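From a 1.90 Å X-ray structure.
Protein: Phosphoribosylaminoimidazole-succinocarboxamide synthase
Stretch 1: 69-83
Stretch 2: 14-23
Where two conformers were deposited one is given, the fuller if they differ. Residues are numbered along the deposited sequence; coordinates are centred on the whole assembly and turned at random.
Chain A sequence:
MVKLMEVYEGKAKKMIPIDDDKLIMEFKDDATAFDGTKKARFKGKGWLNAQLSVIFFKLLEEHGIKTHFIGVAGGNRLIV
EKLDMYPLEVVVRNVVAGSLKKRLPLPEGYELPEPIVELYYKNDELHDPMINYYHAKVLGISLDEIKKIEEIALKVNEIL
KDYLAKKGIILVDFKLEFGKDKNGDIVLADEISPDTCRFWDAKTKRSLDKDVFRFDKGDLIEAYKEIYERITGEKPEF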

# COMPACT_ATOMS: atom_id res chain seq x y z
N PHE A 69 1.35 -28.23 -6.01
CA PHE A 69 1.67 -29.19 -7.07
C PHE A 69 1.56 -30.64 -6.60
O PHE A 69 2.20 -31.03 -5.63
CB PHE A 69 3.06 -28.93 -7.66
CG PHE A 69 3.46 -29.93 -8.72
CD1 PHE A 69 2.80 -29.99 -9.94
CD2 PHE A 69 4.50 -30.84 -8.48
CE1 PHE A 69 3.16 -30.92 -10.92
CE2 PHE A 69 4.87 -31.78 -9.44
CZ PHE A 69 4.20 -31.82 -10.67
N ILE A 70 0.74 -31.42 -7.30
CA ILE A 70 0.64 -32.87 -7.06
C ILE A 70 1.27 -33.66 -8.21
O ILE A 70 2.16 -34.49 -7.99
CB ILE A 70 -0.82 -33.32 -6.78
CG1 ILE A 70 -1.33 -32.68 -5.48
CG2 ILE A 70 -0.91 -34.86 -6.70
CD1 ILE A 70 -2.83 -32.86 -5.23
N GLY A 71 0.81 -33.40 -9.43
CA GLY A 71 1.34 -34.09 -10.61
C GLY A 71 0.88 -33.52 -11.94
O GLY A 71 0.10 -32.56 -11.99
N VAL A 72 1.39 -34.11 -13.01
CA VAL A 72 0.98 -33.75 -14.37
C VAL A 72 -0.13 -34.68 -14.86
O VAL A 72 -0.15 -35.86 -14.52
CB VAL A 72 2.17 -33.77 -15.37
CG1 VAL A 72 3.13 -32.61 -15.09
CG2 VAL A 72 2.93 -35.09 -15.32
N ALA A 73 -1.05 -34.12 -15.64
CA ALA A 73 -2.18 -34.87 -16.16
C ALA A 73 -2.19 -34.81 -17.69
O ALA A 73 -3.26 -34.73 -18.30
CB ALA A 73 -3.48 -34.32 -15.59
N GLY A 74 -1.00 -34.83 -18.28
CA GLY A 74 -0.84 -34.80 -19.74
C GLY A 74 -1.22 -33.48 -20.37
O GLY A 74 -2.05 -32.73 -19.84
N GLY A 75 -0.62 -33.19 -21.52
CA GLY A 75 -0.85 -31.92 -22.22
C GLY A 75 -0.41 -30.73 -21.39
O GLY A 75 0.73 -30.69 -20.91
N ASN A 76 -1.31 -29.77 -21.22
CA ASN A 76 -1.04 -28.55 -20.46
C ASN A 76 -1.75 -28.55 -19.11
O ASN A 76 -2.09 -27.49 -18.58
CB ASN A 76 -1.50 -27.32 -21.24
CG ASN A 76 -0.81 -27.16 -22.57
OD1 ASN A 76 0.16 -27.86 -22.87
ND2 ASN A 76 -1.29 -26.23 -23.38
N ARG A 77 -1.97 -29.75 -18.56
CA ARG A 77 -2.76 -29.93 -17.34
C ARG A 77 -1.89 -30.35 -16.16
O ARG A 77 -1.08 -31.28 -16.28
CB ARG A 77 -3.85 -30.99 -17.56
CG ARG A 77 -4.88 -30.65 -18.63
CD ARG A 77 -5.86 -31.80 -18.81
NE ARG A 77 -5.19 -33.04 -19.23
CZ ARG A 77 -5.05 -33.41 -20.50
NH1 ARG A 77 -5.53 -32.66 -21.48
NH2 ARG A 77 -4.43 -34.55 -20.79
N LEU A 78 -2.08 -29.67 -15.03
CA LEU A 78 -1.45 -30.05 -13.78
C LEU A 78 -2.54 -30.48 -12.80
O LEU A 78 -3.64 -29.92 -12.82
CB LEU A 78 -0.65 -28.89 -13.16
CG LEU A 78 0.51 -28.21 -13.90
CD1 LEU A 78 1.42 -27.50 -12.89
CD2 LEU A 78 1.30 -29.20 -14.73
N ILE A 79 -2.24 -31.47 -11.98
CA ILE A 79 -3.10 -31.81 -10.85
C ILE A 79 -2.55 -31.08 -9.64
O ILE A 79 -1.37 -31.18 -9.32
CB ILE A 79 -3.14 -33.32 -10.58
CG1 ILE A 79 -3.52 -34.09 -11.85
CG2 ILE A 79 -4.15 -33.62 -9.47
CD1 ILE A 79 -3.22 -35.57 -11.78
N VAL A 80 -3.43 -30.32 -8.99
CA VAL A 80 -3.07 -29.45 -7.88
C VAL A 80 -4.00 -29.69 -6.69
O VAL A 80 -5.14 -30.13 -6.85
CB VAL A 80 -3.06 -27.93 -8.29
CG1 VAL A 80 -2.01 -27.67 -9.38
CG2 VAL A 80 -4.44 -27.45 -8.74
N GLU A 81 -3.48 -29.42 -5.49
CA GLU A 81 -4.22 -29.55 -4.25
C GLU A 81 -5.28 -28.45 -4.15
O GLU A 81 -5.00 -27.29 -4.46
CB GLU A 81 -3.23 -29.43 -3.09
CG GLU A 81 -3.80 -29.66 -1.71
CD GLU A 81 -2.76 -29.48 -0.62
OE1 GLU A 81 -1.63 -29.04 -0.93
OE2 GLU A 81 -3.07 -29.78 0.55
N LYS A 82 -6.50 -28.81 -3.74
CA LYS A 82 -7.53 -27.82 -3.43
C LYS A 82 -7.18 -27.08 -2.14
O LYS A 82 -6.78 -27.70 -1.15
CB LYS A 82 -8.92 -28.47 -3.31
CG LYS A 82 -10.06 -27.47 -3.19
CD LYS A 82 -11.43 -28.13 -3.07
CE LYS A 82 -12.53 -27.08 -3.14
NZ LYS A 82 -13.90 -27.64 -2.92
N LEU A 83 -7.32 -25.76 -2.17
CA LEU A 83 -7.00 -24.90 -1.02
C LEU A 83 -8.08 -23.87 -0.79
O LEU A 83 -8.81 -23.52 -1.72
CB LEU A 83 -5.67 -24.17 -1.24
CG LEU A 83 -4.40 -24.97 -1.55
CD1 LEU A 83 -3.31 -24.02 -2.06
CD2 LEU A 83 -3.91 -25.75 -0.34
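Stretch 2 (14-23) KMIPIDDDKL

How does stretch 2 enter the contact? It arrives as a strand, residues 14-17, which keeps its distance from stretch 1. Lys 14, Ile 16 and Pro 17 make no contact; the side chain of Lys 14 is modelled only to CB, and that of Ile 16 not at all. Met 15 is the exception. Its CA-to-CB bond points sideways, but with all three chi angles in m the end of the side chain comes nearer, and CE lies 4.3 Å from CG2 of Val 80, a light apolar touch.

What does the turn at 18-21 offer to stretch 1? Ile 18 (chi1 m, chi2 t) reaches with CD1 to within 4.4 Å of CG2 of Ile 79. The loop is held in shape from within: OD2 of Asp 19 accepts hydrogen bonds from N of Asp 21 at 2.9 Å and N of Lys 22 at 3.1 Å, while N of Asp 19 donates to O of Lys 22 at 3.2 Å. The carbonyls of Asp 19 and Asp 20 meet the extended, all-t side chain of Lys 82, whose CD lies 3.9 Å from O of Asp 19 and 3.4 Å from O of Asp 20. Aliphatic carbon, rather than the charged amine, thus packs against this backbone.

Where does the backbone pairing begin? It begins at Asp 21, whose O accepts a nearly straight hydrogen bond from N of Lys 82 (3.0 Å, 169°). A water adds a second link, donating to O of Asp 21 at 3.3 Å and to O of Lys 82 at 2.7 Å. The side chain of Asp 21 takes no part, since its CA-to-CB bond points away from stretch 1.

How do the strands run once they meet? They are antiparallel, and Lys 22 faces Glu 81 as a non-hydrogen-bonded pair with CA atoms 4.4 Å apart. CB of Lys 22 lies 4.1 Å from CD1 of Ile 70, and its CD lies 3.8 Å from CG2 of Ile 79, before the end of the side chain leads away.

What locks the register at Leu 23? Here the pairing with Val 80 is hydrogen-bonded in both directions: N of Leu 23 donates to O of Val 80 at 2.9 Å, and N of Val 80 donates to O of Leu 23 at 3.0 Å. Their side chains share one face of the sheet, with CG of Leu 23 3.9 Å from CG2 of Val 80. CD2 of Leu 23 also comes within 3.7 Å of CA of Lys 82, and this leucine has the largest covered area in the contact.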

# COMPACT_ATOMS: atom_id res chain seq x y z
N LYS A 14 -7.31 -22.29 -16.70
CA LYS A 14 -8.64 -22.78 -16.32
C LYS A 14 -8.54 -23.80 -15.18
O LYS A 14 -7.65 -24.65 -15.17
CB LYS A 14 -9.34 -23.40 -17.54
N MET A 15 -9.47 -23.71 -14.23
CA MET A 15 -9.52 -24.63 -13.09
C MET A 15 -10.70 -25.59 -13.23
O MET A 15 -11.84 -25.15 -13.43
CB MET A 15 -9.60 -23.88 -11.76
CG MET A 15 -8.51 -22.83 -11.54
SD MET A 15 -6.82 -23.49 -11.50
CE MET A 15 -6.65 -23.96 -9.78
N ILE A 16 -10.42 -26.89 -13.14
CA ILE A 16 -11.45 -27.93 -13.28
C ILE A 16 -11.48 -28.87 -12.07
O ILE A 16 -10.55 -29.65 -11.88
N PRO A 17 -12.56 -28.80 -11.27
CA PRO A 17 -12.71 -29.58 -10.04
C PRO A 17 -12.74 -31.09 -10.26
O PRO A 17 -13.44 -31.58 -11.16
CB PRO A 17 -14.06 -29.11 -9.48
CG PRO A 17 -14.32 -27.80 -10.14
CD PRO A 17 -13.73 -27.93 -11.50
N ILE A 18 -11.96 -31.82 -9.46
CA ILE A 18 -12.00 -33.28 -9.45
C ILE A 18 -12.78 -33.76 -8.23
O ILE A 18 -13.77 -34.48 -8.35
CB ILE A 18 -10.57 -33.90 -9.46
CG1 ILE A 18 -9.87 -33.60 -10.79
CG2 ILE A 18 -10.63 -35.41 -9.22
CD1 ILE A 18 -8.37 -33.86 -10.76
N ASP A 19 -12.32 -33.34 -7.05
CA ASP A 19 -13.02 -33.59 -5.78
C ASP A 19 -12.63 -32.55 -4.73
O ASP A 19 -12.18 -31.44 -5.07
CB ASP A 19 -12.76 -35.02 -5.27
CG ASP A 19 -11.29 -35.42 -5.33
OD1 ASP A 19 -11.01 -36.51 -5.87
OD2 ASP A 19 -10.42 -34.66 -4.86
N ASP A 20 -12.79 -32.91 -3.46
CA ASP A 20 -12.49 -32.01 -2.35
C ASP A 20 -10.98 -31.88 -2.09
O ASP A 20 -10.54 -30.95 -1.41
CB ASP A 20 -13.21 -32.46 -1.08
N ASP A 21 -10.20 -32.82 -2.63
CA ASP A 21 -8.77 -32.89 -2.37
C ASP A 21 -7.92 -32.25 -3.46
O ASP A 21 -6.83 -31.75 -3.19
CB ASP A 21 -8.33 -34.35 -2.18
CG ASP A 21 -8.95 -34.99 -0.95
OD1 ASP A 21 -9.60 -36.05 -1.10
OD2 ASP A 21 -8.78 -34.44 0.16
N LYS A 22 -8.41 -32.30 -4.69
CA LYS A 22 -7.62 -31.88 -5.85
C LYS A 22 -8.46 -31.34 -7.00
O LYS A 22 -9.68 -31.52 -7.04
CB LYS A 22 -6.73 -33.04 -6.33
CG LYS A 22 -7.48 -34.32 -6.69
CD LYS A 22 -6.55 -35.43 -7.16
CE LYS A 22 -5.70 -36.00 -6.03
NZ LYS A 22 -6.51 -36.71 -4.99
N LEU A 23 -7.78 -30.67 -7.92
CA LEU A 23 -8.41 -30.19 -9.14
C LEU A 23 -7.40 -30.12 -10.28
O LEU A 23 -6.20 -30.35 -10.07
CB LEU A 23 -9.12 -28.84 -8.93
CG LEU A 23 -8.33 -27.57 -8.59
CD1 LEU A 23 -9.15 -26.36 -9.00
CD2 LEU A 23 -7.99 -27.50 -7.10
O HOH W 1 -6.66 -30.27 -0.27